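Synaptonemal complex protein 2 (Mus musculus, PDB 5IWZ) is a major component of the axial and lateral elements of the synaptonemal complex in meiotic prophase, required for normal synapsis and for SYCP3 insertion, represented here by its N-terminal part. Local coordinates at residues L10-L13 / E14-I17; K23-F26 / K27-L30; M203-M206 / G207-I210; Q236-A239 / Y240-F243; I383-V386 / T387-V390. All coordinates share one frame; numbering follows the deposited sequence.

Contact 1. Residues L10-L13 / E14-I17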
loop_
_atom_site.group_PDB
_atom_site.type_symbol
_atom_site.label_atom_id
_atom_site.label_comp_id
_atom_site.label_asym_id
_atom_site.label_seq_id
_atom_site.Cartn_x
_atom_site.Cartn_y
_atom_site.Cartn_z
ATOM N N LEU A 10 2.951 14.246 28.728
ATOM C CA LEU A 10 3.481 14.442 27.376
ATOM C C LEU A 10 4.761 15.265 27.374
ATOM O O LEU A 10 5.655 15.015 26.555
ATOM C CB LEU A 10 2.444 15.109 26.481
ATOM C CG LEU A 10 1.336 14.170 26.028
ATOM C CD1 LEU A 10 0.225 14.980 25.410
ATOM C CD2 LEU A 10 1.875 13.149 25.038
ATOM N N GLN A 11 4.878 16.238 28.282
ATOM C CA GLN A 11 6.092 17.042 28.366
ATOM C C GLN A 11 7.329 16.204 28.655
ATOM O O GLN A 11 8.450 16.707 28.512
ATOM C CB GLN A 11 5.931 18.110 29.450
ATOM C CG GLN A 11 4.737 19.016 29.239
ATOM C CD GLN A 11 4.478 19.903 30.437
ATOM O OE1 GLN A 11 4.395 21.127 30.312
ATOM N NE2 GLN A 11 4.356 19.288 31.616
ATOM N N GLN A 12 7.146 14.948 29.050
ATOM C CA GLN A 12 8.210 14.022 29.398
ATOM C C GLN A 12 8.588 13.100 28.250
ATOM O O GLN A 12 9.281 12.102 28.483
ATOM C CB GLN A 12 7.778 13.179 30.596
ATOM C CG GLN A 12 7.389 13.989 31.789
ATOM C CD GLN A 12 8.555 14.205 32.705
ATOM O OE1 GLN A 12 8.745 13.459 33.669
ATOM N NE2 GLN A 12 9.358 15.221 32.408
ATOM N N LEU A 13 8.137 13.405 27.027
ATOM C CA LEU A 13 8.398 12.553 25.870
ATOM C C LEU A 13 9.859 12.143 25.778
ATOM O O LEU A 13 10.167 10.964 25.584
ATOM C CB LEU A 13 7.977 13.259 24.576
ATOM C CG LEU A 13 8.220 12.462 23.282
ATOM C CD1 LEU A 13 7.440 11.146 23.271
ATOM C CD2 LEU A 13 7.890 13.280 22.012
ATOM N N GLU A 14 10.783 13.107 25.894
ATOM C CA GLU A 14 12.191 12.751 25.744
ATOM C C GLU A 14 12.643 11.827 26.869
ATOM O O GLU A 14 13.403 10.877 26.632
ATOM C CB GLU A 14 13.071 13.999 25.674
ATOM C CG GLU A 14 14.545 13.651 25.497
ATOM C CD GLU A 14 15.399 14.794 24.935
ATOM O OE1 GLU A 14 14.856 15.867 24.598
ATOM O OE2 GLU A 14 16.630 14.600 24.821
ATOM N N LYS A 15 12.160 12.058 28.094
ATOM C CA LYS A 15 12.516 11.150 29.175
ATOM C C LYS A 15 11.945 9.757 28.940
ATOM O O LYS A 15 12.605 8.758 29.258
ATOM C CB LYS A 15 12.072 11.723 30.523
ATOM C CG LYS A 15 12.952 12.887 30.981
ATOM C CD LYS A 15 12.216 13.861 31.890
ATOM C CE LYS A 15 13.174 14.888 32.481
ATOM N NZ LYS A 15 13.543 14.620 33.898
ATOM N N CYS A 16 10.758 9.662 28.333
ATOM C CA CYS A 16 10.250 8.349 27.944
ATOM C C CYS A 16 11.193 7.674 26.960
ATOM O O CYS A 16 11.433 6.461 27.052
ATOM C CB CYS A 16 8.847 8.467 27.334
ATOM S SG CYS A 16 7.619 9.138 28.460
ATOM N N ILE A 17 11.731 8.439 26.005
ATOM C CA ILE A 17 12.666 7.869 25.037
ATOM C C ILE A 17 13.945 7.421 25.739
ATOM O O ILE A 17 14.500 6.352 25.433
ATOM C CB ILE A 17 12.946 8.884 23.905
ATOM C CG1 ILE A 17 11.679 9.151 23.063
ATOM C CG2 ILE A 17 14.144 8.440 23.037
ATOM C CD1 ILE A 17 11.119 7.926 22.340
HETATM O O HOH W 1 11.267 15.001 28.776
HETATM O O HOH W 2 10.481 16.069 26.426
#
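Q12 and K15 meet at the start of helix 13-23, in the armadillo-repeat-like domain, where Q12 holds the N-cap position. Their side chains run at a slant to each other, and the contact is made by the amide of Q12 against the aliphatic part of the lysine: NE2 of Q12 lies 3.2 Å from CD of K15. A bend at chi2 (-92°) turns the glutamine amide toward the lysine of the first turn. Shortening Q12 to an alanine would remove the amide, and the methylenes of K15 would probably lose their neighbour on that side. The backbone of Q12 starts the helical pattern, its O accepting from C16 N at 2.9 Å, and L13 O accepts from I17 N. L13 turns inward, CG anti to its own nitrogen (chi1 179°), to pack against L32, F49 and I43. E14 is also drawn inside, where its carboxylate forms a salt bridge with K52 and accepts from S46 N. Water serves the first helical amides: one molecule accepts from E14 N at 3.0 Å and donates to Q11 O, also at 3.0 Å.

Contact 2. Residues K23-F26 / K27-L30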
loop_
_atom_site.group_PDB
_atom_site.type_symbol
_atom_site.label_atom_id
_atom_site.label_comp_id
_atom_site.label_asym_id
_atom_site.label_seq_id
_atom_site.Cartn_x
_atom_site.Cartn_y
_atom_site.Cartn_z
ATOM N N LYS A 23 16.808 1.819 29.872
ATOM C CA LYS A 23 16.276 0.758 30.710
ATOM C C LYS A 23 15.573 -0.341 29.923
ATOM O O LYS A 23 15.185 -1.344 30.518
ATOM C CB LYS A 23 15.336 1.362 31.750
ATOM C CG LYS A 23 16.062 2.327 32.683
ATOM C CD LYS A 23 15.097 3.033 33.626
ATOM C CE LYS A 23 15.777 3.390 34.968
ATOM N NZ LYS A 23 16.975 4.252 34.823
ATOM N N ASN A 24 15.427 -0.201 28.603
ATOM C CA ASN A 24 14.596 -1.120 27.829
ATOM C C ASN A 24 13.209 -1.217 28.468
ATOM O O ASN A 24 12.628 -2.297 28.599
ATOM C CB ASN A 24 15.266 -2.499 27.690
ATOM C CG ASN A 24 14.695 -3.329 26.527
ATOM O OD1 ASN A 24 14.036 -2.794 25.637
ATOM N ND2 ASN A 24 14.966 -4.636 26.528
ATOM N N ASP A 25 12.692 -0.064 28.901
ATOM C CA ASP A 25 11.369 0.056 29.515
ATOM C C ASP A 25 10.499 0.957 28.644
ATOM O O ASP A 25 10.705 2.179 28.596
ATOM C CB ASP A 25 11.455 0.618 30.932
ATOM C CG ASP A 25 10.078 0.746 31.598
ATOM O OD1 ASP A 25 9.968 1.396 32.653
ATOM O OD2 ASP A 25 9.091 0.203 31.066
ATOM N N PHE A 26 9.501 0.363 27.998
ATOM C CA PHE A 26 8.626 1.088 27.085
ATOM C C PHE A 26 7.294 1.485 27.711
ATOM O O PHE A 26 6.502 2.170 27.056
ATOM C CB PHE A 26 8.394 0.246 25.826
ATOM C CG PHE A 26 9.521 0.327 24.854
ATOM C CD1 PHE A 26 9.440 1.185 23.774
ATOM C CD2 PHE A 26 10.670 -0.432 25.026
ATOM C CE1 PHE A 26 10.475 1.295 22.881
ATOM C CE2 PHE A 26 11.721 -0.334 24.123
ATOM C CZ PHE A 26 11.628 0.527 23.052
ATOM N N LYS A 27 7.032 1.090 28.962
ATOM C CA LYS A 27 5.796 1.487 29.636
ATOM C C LYS A 27 5.569 2.997 29.660
ATOM O O LYS A 27 4.446 3.425 29.350
ATOM C CB LYS A 27 5.770 0.899 31.058
ATOM C CG LYS A 27 5.566 -0.599 31.105
ATOM C CD LYS A 27 4.964 -1.052 32.438
ATOM C CE LYS A 27 5.843 -0.683 33.631
ATOM N NZ LYS A 27 6.754 -1.793 34.058
ATOM N N PRO A 28 6.549 3.854 29.998
ATOM C CA PRO A 28 6.268 5.305 29.928
ATOM C C PRO A 28 5.855 5.762 28.538
ATOM O O PRO A 28 4.826 6.429 28.392
ATOM C CB PRO A 28 7.592 5.941 30.401
ATOM C CG PRO A 28 8.142 4.918 31.357
ATOM C CD PRO A 28 7.825 3.586 30.686
ATOM N N LEU A 29 6.602 5.385 27.497
ATOM C CA LEU A 29 6.212 5.763 26.143
ATOM C C LEU A 29 4.801 5.279 25.814
ATOM O O LEU A 29 3.987 6.035 25.263
ATOM C CB LEU A 29 7.217 5.201 25.139
ATOM C CG LEU A 29 7.126 5.747 23.719
ATOM C CD1 LEU A 29 7.579 7.222 23.664
ATOM C CD2 LEU A 29 7.939 4.880 22.778
ATOM N N LEU A 30 4.491 4.027 26.162
ATOM C CA LEU A 30 3.173 3.488 25.871
ATOM C C LEU A 30 2.087 4.270 26.596
ATOM O O LEU A 30 0.991 4.467 26.058
ATOM C CB LEU A 30 3.111 2.014 26.252
ATOM C CG LEU A 30 3.722 0.994 25.307
ATOM C CD1 LEU A 30 3.651 -0.378 25.953
ATOM C CD2 LEU A 30 3.015 0.993 23.955
HETATM O O HOH W 3 9.360 4.493 27.623
#
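D25 folds its carboxylate over K27 and P28, the first residues of helix 27-32, and so makes the turn between helices 13-23 and 27-32 a capped one. From CB the chain heads away from the backbone nitrogen (chi1 -180°), which carries CG toward the proline ring, 3.7 Å from CD of P28. Both carboxylate oxygens rest near the same carbon, OD1 of D25 lying 3.6 Å from CD of P28; the two side chains lie at roughly a right angle. The second oxygen also takes the polar role. D25 OD2 accepts from K27 N at 3.1 Å, a capping bond that closes an Asx turn, the donor approaching well above the carboxylate plane. OD2 also touches CB of K27, and the lysine chain curls back until its NZ is 4.3 Å from D25 OD2, beyond a salt bridge, though the opposite charges probably still attract weakly. The proline has no amide hydrogen to offer, which suits the first turn of a helix. The backbone does the rest: F26 O receives L30 N at 2.9 Å, and a water links D25 O to L29 N. Beside this polar cap, the F26 ring runs alongside L29, with CD1 of F26 4.1 Å from CD2 of L29. F26 then packs on A20 of helix 13-23, L56 and E60 of helix 49-63 and I72 of helix 66-79; L29 reaches I17 and I72, while P28 covers C16 and D19, joining this turn to three helices.

Contact 3. Residues M203-M206 / G207-I210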
loop_
_atom_site.group_PDB
_atom_site.type_symbol
_atom_site.label_atom_id
_atom_site.label_comp_id
_atom_site.label_asym_id
_atom_site.label_seq_id
_atom_site.Cartn_x
_atom_site.Cartn_y
_atom_site.Cartn_z
ATOM N N MET A 203 11.992 2.981 -13.974
ATOM C CA MET A 203 10.720 3.079 -14.670
ATOM C C MET A 203 10.593 2.026 -15.752
ATOM O O MET A 203 9.491 1.533 -16.013
ATOM C CB MET A 203 10.559 4.463 -15.266
ATOM C CG MET A 203 10.273 5.508 -14.239
ATOM S SD MET A 203 10.200 7.059 -15.123
ATOM C CE MET A 203 8.457 7.391 -15.129
ATOM N N SER A 204 11.699 1.672 -16.396
ATOM C CA SER A 204 11.647 0.589 -17.369
ATOM C C SER A 204 11.335 -0.740 -16.683
ATOM O O SER A 204 10.513 -1.530 -17.175
ATOM C CB SER A 204 12.968 0.520 -18.138
ATOM O OG SER A 204 12.822 -0.303 -19.272
ATOM N N ASN A 205 11.961 -0.995 -15.528
ATOM C CA ASN A 205 11.655 -2.226 -14.803
ATOM C C ASN A 205 10.250 -2.199 -14.211
ATOM O O ASN A 205 9.648 -3.259 -14.007
ATOM C CB ASN A 205 12.697 -2.475 -13.719
ATOM C CG ASN A 205 14.105 -2.555 -14.287
ATOM O OD1 ASN A 205 14.310 -3.042 -15.398
ATOM N ND2 ASN A 205 15.072 -2.060 -13.539
ATOM N N MET A 206 9.715 -1.010 -13.933
ATOM C CA MET A 206 8.334 -0.918 -13.479
ATOM C C MET A 206 7.370 -1.344 -14.578
ATOM O O MET A 206 6.446 -2.131 -14.332
ATOM C CB MET A 206 8.035 0.499 -13.004
ATOM C CG MET A 206 8.847 0.887 -11.776
ATOM S SD MET A 206 8.337 2.475 -11.140
ATOM C CE MET A 206 7.162 1.902 -9.893
ATOM N N GLY A 207 7.587 -0.847 -15.805
ATOM C CA GLY A 207 6.781 -1.296 -16.936
ATOM C C GLY A 207 6.799 -2.804 -17.105
ATOM O O GLY A 207 5.749 -3.438 -17.233
ATOM N N GLU A 208 8.002 -3.397 -17.133
ATOM C CA GLU A 208 8.136 -4.853 -17.172
ATOM C C GLU A 208 7.321 -5.499 -16.068
ATOM O O GLU A 208 6.680 -6.545 -16.267
ATOM C CB GLU A 208 9.598 -5.261 -16.994
ATOM C CG GLU A 208 10.427 -5.350 -18.252
ATOM C CD GLU A 208 11.790 -5.983 -17.983
ATOM O OE1 GLU A 208 11.872 -6.940 -17.185
ATOM O OE2 GLU A 208 12.804 -5.530 -18.551
ATOM N N ARG A 209 7.338 -4.873 -14.891
ATOM C CA ARG A 209 6.744 -5.463 -13.702
ATOM C C ARG A 209 5.224 -5.529 -13.798
ATOM O O ARG A 209 4.619 -6.466 -13.271
ATOM C CB ARG A 209 7.193 -4.673 -12.474
ATOM C CG ARG A 209 6.411 -4.940 -11.214
ATOM C CD ARG A 209 6.771 -6.244 -10.635
ATOM N NE ARG A 209 6.455 -6.241 -9.216
ATOM C CZ ARG A 209 6.408 -7.324 -8.454
ATOM N NH1 ARG A 209 6.648 -8.526 -8.984
ATOM N NH2 ARG A 209 6.115 -7.180 -7.207
ATOM N N ILE A 210 4.590 -4.566 -14.468
ATOM C CA ILE A 210 3.149 -4.658 -14.700
ATOM C C ILE A 210 2.779 -6.031 -15.243
ATOM O O ILE A 210 1.810 -6.658 -14.797
ATOM C CB ILE A 210 2.703 -3.554 -15.667
ATOM C CG1 ILE A 210 2.844 -2.173 -15.037
ATOM C CG2 ILE A 210 1.272 -3.793 -16.125
ATOM C CD1 ILE A 210 2.813 -1.061 -16.081
#
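M206, G207 and R209 meet on the buried side of helix 197-212, in a turn of alpha helix held by bonds from each amide to the carbonyl four residues back, within the helical part of the chain. This is the close-packed part of the contact, and its tightness comes from what surrounds it. The amide of G207 bonds to M203 O at 3.1 Å, and its lack of a side chain is consistent with the close approach of W242 and F243; CE1 of F243 is 3.3 Å from G207 O. The helical ladder continues from E208 N to S204 O, an almost straight bond (176° at the hydrogen), and from I210 N to M206 O at 3.1 Å, while R209 N meets N205 O less directly. Beyond CB the arginine leaves this turn, bending at chi2 (75°), and its NE donates to V162 O. The other flank is looser and faces solvent. E208 is exposed, and its carboxylate only approaches the amide of N205, with OE2 of E208 4.3 Å from OD1 of N205. The buried flank is shared among several helices. M206 packs on C159 and I163 of helix 144-163 and on M179 of helix 169-185, whereas M203 and I210 face helix 216-229 through L226, M229, I222 and V223.

Contact 4. Residues Q236-A239 / Y240-F243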
loop_
_atom_site.group_PDB
_atom_site.type_symbol
_atom_site.label_atom_id
_atom_site.label_comp_id
_atom_site.label_asym_id
_atom_site.label_seq_id
_atom_site.Cartn_x
_atom_site.Cartn_y
_atom_site.Cartn_z
ATOM N N GLN A 236 4.617 8.580 -25.694
ATOM C CA GLN A 236 4.518 8.116 -27.074
ATOM C C GLN A 236 5.800 7.435 -27.529
ATOM O O GLN A 236 5.766 6.571 -28.414
ATOM C CB GLN A 236 4.168 9.278 -28.008
ATOM C CG GLN A 236 2.768 9.825 -27.805
ATOM C CD GLN A 236 1.717 8.731 -27.857
ATOM O OE1 GLN A 236 1.599 8.016 -28.853
ATOM N NE2 GLN A 236 0.959 8.582 -26.769
ATOM N N GLU A 237 6.938 7.820 -26.958
ATOM C CA GLU A 237 8.214 7.168 -27.226
ATOM C C GLU A 237 8.565 6.125 -26.177
ATOM O O GLU A 237 9.075 5.052 -26.525
ATOM C CB GLU A 237 9.344 8.198 -27.291
ATOM C CG GLU A 237 10.705 7.579 -27.567
ATOM C CD GLU A 237 11.778 8.615 -27.886
ATOM O OE1 GLU A 237 12.979 8.278 -27.795
ATOM O OE2 GLU A 237 11.426 9.762 -28.232
ATOM N N LEU A 238 8.282 6.429 -24.901
ATOM C CA LEU A 238 8.650 5.542 -23.804
ATOM C C LEU A 238 7.851 4.250 -23.824
ATOM O O LEU A 238 8.335 3.222 -23.339
ATOM C CB LEU A 238 8.454 6.263 -22.467
ATOM C CG LEU A 238 9.437 7.435 -22.300
ATOM C CD1 LEU A 238 8.961 8.451 -21.263
ATOM C CD2 LEU A 238 10.821 6.916 -21.942
ATOM N N ALA A 239 6.627 4.285 -24.358
ATOM C CA ALA A 239 5.837 3.063 -24.465
ATOM C C ALA A 239 6.602 1.975 -25.207
ATOM O O ALA A 239 6.564 0.800 -24.819
ATOM C CB ALA A 239 4.510 3.347 -25.172
ATOM N N TYR A 240 7.321 2.354 -26.266
ATOM C CA TYR A 240 8.037 1.380 -27.075
ATOM C C TYR A 240 9.370 0.960 -26.466
ATOM O O TYR A 240 9.918 -0.067 -26.874
ATOM C CB TYR A 240 8.220 1.938 -28.492
ATOM C CG TYR A 240 6.867 2.131 -29.156
ATOM C CD1 TYR A 240 6.132 1.037 -29.595
ATOM C CD2 TYR A 240 6.307 3.395 -29.297
ATOM C CE1 TYR A 240 4.879 1.192 -30.173
ATOM C CE2 TYR A 240 5.062 3.570 -29.880
ATOM C CZ TYR A 240 4.350 2.462 -30.318
ATOM O OH TYR A 240 3.107 2.627 -30.893
ATOM N N GLU A 241 9.898 1.713 -25.503
ATOM C CA GLU A 241 11.053 1.257 -24.737
ATOM C C GLU A 241 10.636 0.367 -23.572
ATOM O O GLU A 241 11.327 -0.605 -23.252
ATOM C CB GLU A 241 11.840 2.453 -24.200
ATOM C CG GLU A 241 12.130 3.504 -25.245
ATOM C CD GLU A 241 13.398 4.268 -24.944
ATOM O OE1 GLU A 241 14.490 3.737 -25.236
ATOM O OE2 GLU A 241 13.304 5.389 -24.406
ATOM N N TRP A 242 9.499 0.680 -22.950
ATOM C CA TRP A 242 9.054 -0.019 -21.750
ATOM C C TRP A 242 8.400 -1.371 -22.044
ATOM O O TRP A 242 8.425 -2.258 -21.183
ATOM C CB TRP A 242 8.083 0.872 -20.978
ATOM C CG TRP A 242 8.741 2.057 -20.345
ATOM C CD1 TRP A 242 10.084 2.242 -20.142
ATOM C CD2 TRP A 242 8.091 3.225 -19.817
ATOM N NE1 TRP A 242 10.307 3.458 -19.527
ATOM C CE2 TRP A 242 9.103 4.078 -19.319
ATOM C CE3 TRP A 242 6.760 3.640 -19.734
ATOM C CZ2 TRP A 242 8.817 5.312 -18.741
ATOM C CZ3 TRP A 242 6.482 4.868 -19.145
ATOM C CH2 TRP A 242 7.504 5.684 -18.656
ATOM N N PHE A 243 7.819 -1.566 -23.230
ATOM C CA PHE A 243 7.052 -2.779 -23.506
ATOM C C PHE A 243 7.514 -3.401 -24.818
ATOM O O PHE A 243 7.280 -2.842 -25.895
ATOM C CB PHE A 243 5.554 -2.477 -23.522
ATOM C CG PHE A 243 5.048 -1.825 -22.256
ATOM C CD1 PHE A 243 4.919 -2.558 -21.084
ATOM C CD2 PHE A 243 4.692 -0.484 -22.239
ATOM C CE1 PHE A 243 4.443 -1.962 -19.916
ATOM C CE2 PHE A 243 4.214 0.112 -21.082
ATOM C CZ PHE A 243 4.092 -0.630 -19.913
#
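W242 and L238 both carry CG anti to their carbonyl carbon, with chi1 at -70° and -67°, and in the last turn of helix 232-242 these torsions help bring the indole across the leucine stem. CB of L238 sits over the middle of the six-membered ring of W242, 3.8 Å from its centroid and only 7° off the normal, a CH-pi contact. The leucine branch adds to it, CD1 of L238 lying 4.0 Å from CZ2 of W242, and L238 O lies over a face of the indole as well. That oxygen is also gripped by the backbone, receiving W242 N at 2.8 Å and, weakly, E241 N. A serine in place of W242 would probably strip L238 of the surface it packs on and open a gap toward M203 and S204, which the indole touches on helix 197-212. Next door, F243 N bonds to A239 O as the chain leaves the helix, and the CB of W242 lies over one face of the F243 ring, toward its rim. The exposed flank is different in kind. E237 and E241 bring like charges to 4.5 Å between OE1 of E237 and OE2 of E241, a spacing that probably costs little beside solvent. Y240 points outward from the helix, slanting back toward its start, and reaches helix 246-253, where its hydroxyl is hydrogen-bonded to N250; the edge of its ring meets a backbone oxygen: CD2 of Y240 is 3.3 Å from Q236 O.

Contact 5. Residues I383-V386 / T387-V390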
loop_
_atom_site.group_PDB
_atom_site.type_symbol
_atom_site.label_atom_id
_atom_site.label_comp_id
_atom_site.label_asym_id
_atom_site.label_seq_id
_atom_site.Cartn_x
_atom_site.Cartn_y
_atom_site.Cartn_z
ATOM N N ILE A 383 -14.750 -20.044 -14.454
ATOM C CA ILE A 383 -14.608 -19.670 -13.046
ATOM C C ILE A 383 -13.819 -20.730 -12.284
ATOM O O ILE A 383 -12.964 -20.409 -11.449
ATOM C CB ILE A 383 -15.993 -19.427 -12.416
ATOM C CG1 ILE A 383 -16.731 -18.293 -13.156
ATOM C CG2 ILE A 383 -15.864 -19.119 -10.921
ATOM C CD1 ILE A 383 -15.811 -17.142 -13.595
ATOM N N THR A 384 -14.064 -22.010 -12.584
ATOM C CA THR A 384 -13.491 -23.084 -11.778
ATOM C C THR A 384 -11.969 -23.087 -11.846
ATOM O O THR A 384 -11.290 -23.136 -10.811
ATOM C CB THR A 384 -14.060 -24.431 -12.223
ATOM O OG1 THR A 384 -15.421 -24.539 -11.781
ATOM C CG2 THR A 384 -13.250 -25.572 -11.626
ATOM N N ASN A 385 -11.405 -23.019 -13.056
ATOM C CA ASN A 385 -9.957 -23.164 -13.140
ATOM C C ASN A 385 -9.217 -21.907 -12.706
ATOM O O ASN A 385 -8.134 -22.013 -12.120
ATOM C CB ASN A 385 -9.551 -23.589 -14.547
ATOM C CG ASN A 385 -9.948 -25.025 -14.843
ATOM O OD1 ASN A 385 -10.387 -25.341 -15.945
ATOM N ND2 ASN A 385 -9.811 -25.898 -13.848
ATOM N N VAL A 386 -9.782 -20.720 -12.930
ATOM C CA VAL A 386 -9.134 -19.513 -12.416
ATOM C C VAL A 386 -9.202 -19.457 -10.887
ATOM O O VAL A 386 -8.223 -19.101 -10.225
ATOM C CB VAL A 386 -9.751 -18.254 -13.052
ATOM C CG1 VAL A 386 -9.132 -17.015 -12.434
ATOM C CG2 VAL A 386 -9.510 -18.248 -14.561
ATOM N N THR A 387 -10.355 -19.786 -10.296
ATOM C CA THR A 387 -10.484 -19.621 -8.846
ATOM C C THR A 387 -9.473 -20.486 -8.095
ATOM O O THR A 387 -8.936 -20.067 -7.063
ATOM C CB THR A 387 -11.907 -19.924 -8.380
ATOM O OG1 THR A 387 -12.827 -19.074 -9.072
ATOM C CG2 THR A 387 -12.050 -19.631 -6.879
ATOM N N LYS A 388 -9.155 -21.672 -8.620
ATOM C CA LYS A 388 -8.231 -22.547 -7.908
ATOM C C LYS A 388 -6.790 -22.059 -7.977
ATOM O O LYS A 388 -5.963 -22.522 -7.183
ATOM C CB LYS A 388 -8.340 -23.982 -8.429
ATOM C CG LYS A 388 -7.679 -24.226 -9.761
ATOM C CD LYS A 388 -8.373 -25.355 -10.524
ATOM C CE LYS A 388 -8.275 -26.687 -9.801
ATOM N NZ LYS A 388 -9.006 -27.741 -10.574
ATOM N N LYS A 389 -6.490 -21.101 -8.862
ATOM C CA LYS A 389 -5.173 -20.466 -8.888
ATOM C C LYS A 389 -4.999 -19.435 -7.776
ATOM O O LYS A 389 -3.863 -19.170 -7.360
ATOM C CB LYS A 389 -4.931 -19.789 -10.243
ATOM C CG LYS A 389 -5.027 -20.714 -11.468
ATOM C CD LYS A 389 -4.651 -19.982 -12.754
ATOM C CE LYS A 389 -5.543 -20.378 -13.935
ATOM N NZ LYS A 389 -5.300 -21.751 -14.453
ATOM N N VAL A 390 -6.075 -18.828 -7.282
ATOM C CA VAL A 390 -5.951 -17.848 -6.204
ATOM C C VAL A 390 -6.308 -18.441 -4.844
ATOM O O VAL A 390 -5.658 -18.130 -3.842
ATOM C CB VAL A 390 -6.780 -16.575 -6.505
ATOM C CG1 VAL A 390 -6.390 -16.011 -7.866
ATOM C CG2 VAL A 390 -8.259 -16.837 -6.461
#
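The carboxamide of N385, the one flat side-chain group here, meets K388 through its nitrogen, ND2 of N385 lying 3.7 Å from CD of K388. The two side chains run side by side and point the same way, so the methylenes of K388 pass by the amide. K388 gets there by placing CG between its backbone nitrogen and carbonyl carbon (chi1 76°), a crowded position that brings CG to 3.3 Å from N385 O. K389 curls over the same carbonyl, its CG 3.4 Å from N385 O. Peptide planes supply the other flat groups. I383 O takes two donors from one residue: T387 N at 2.9 Å, tilted modestly from the carbonyl plane, and T387 OG1 at 2.7 Å, which comes from further above it. Helix 383-390 belongs to the Spt16M-like domain, and its buried side rests on strands: I383 on F284 and I346, V386 on Y282 and F311, T387 on Y344 and F311. Toward the C-terminal end the bonds span three residues, K389 N to V386 O at 3.0 Å and V390 N to T387 O. The chemistry thus divides by side. The threonine hydroxyl gives its proton to its own helix, which probably allows this polar atom to be buried beside aromatic and aliphatic neighbours, while N385 and K388 lie on the exposed side.

Overall arrangement
All five contacts are local ones within helices or at their ends, but they serve different places. Contacts 1 and 2 touch, their centres 10 Å apart, and join helices 13-23 and 27-32 of the armadillo-repeat-like domain; contact 1 is largely buried, contact 2 lies at the surface and depends on a carboxylate cap. Contacts 3 and 4 also touch, W242 and F243 packing on helix 197-212: contact 3 is buried and chiefly backbone bonding, contact 4 partly buried and aromatic. Contact 5 stands apart, its nearest atoms about 14 Å from contact 3, on a helix laid against strands of the Spt16M-like domain, with a buried threonine bond and outer lysines.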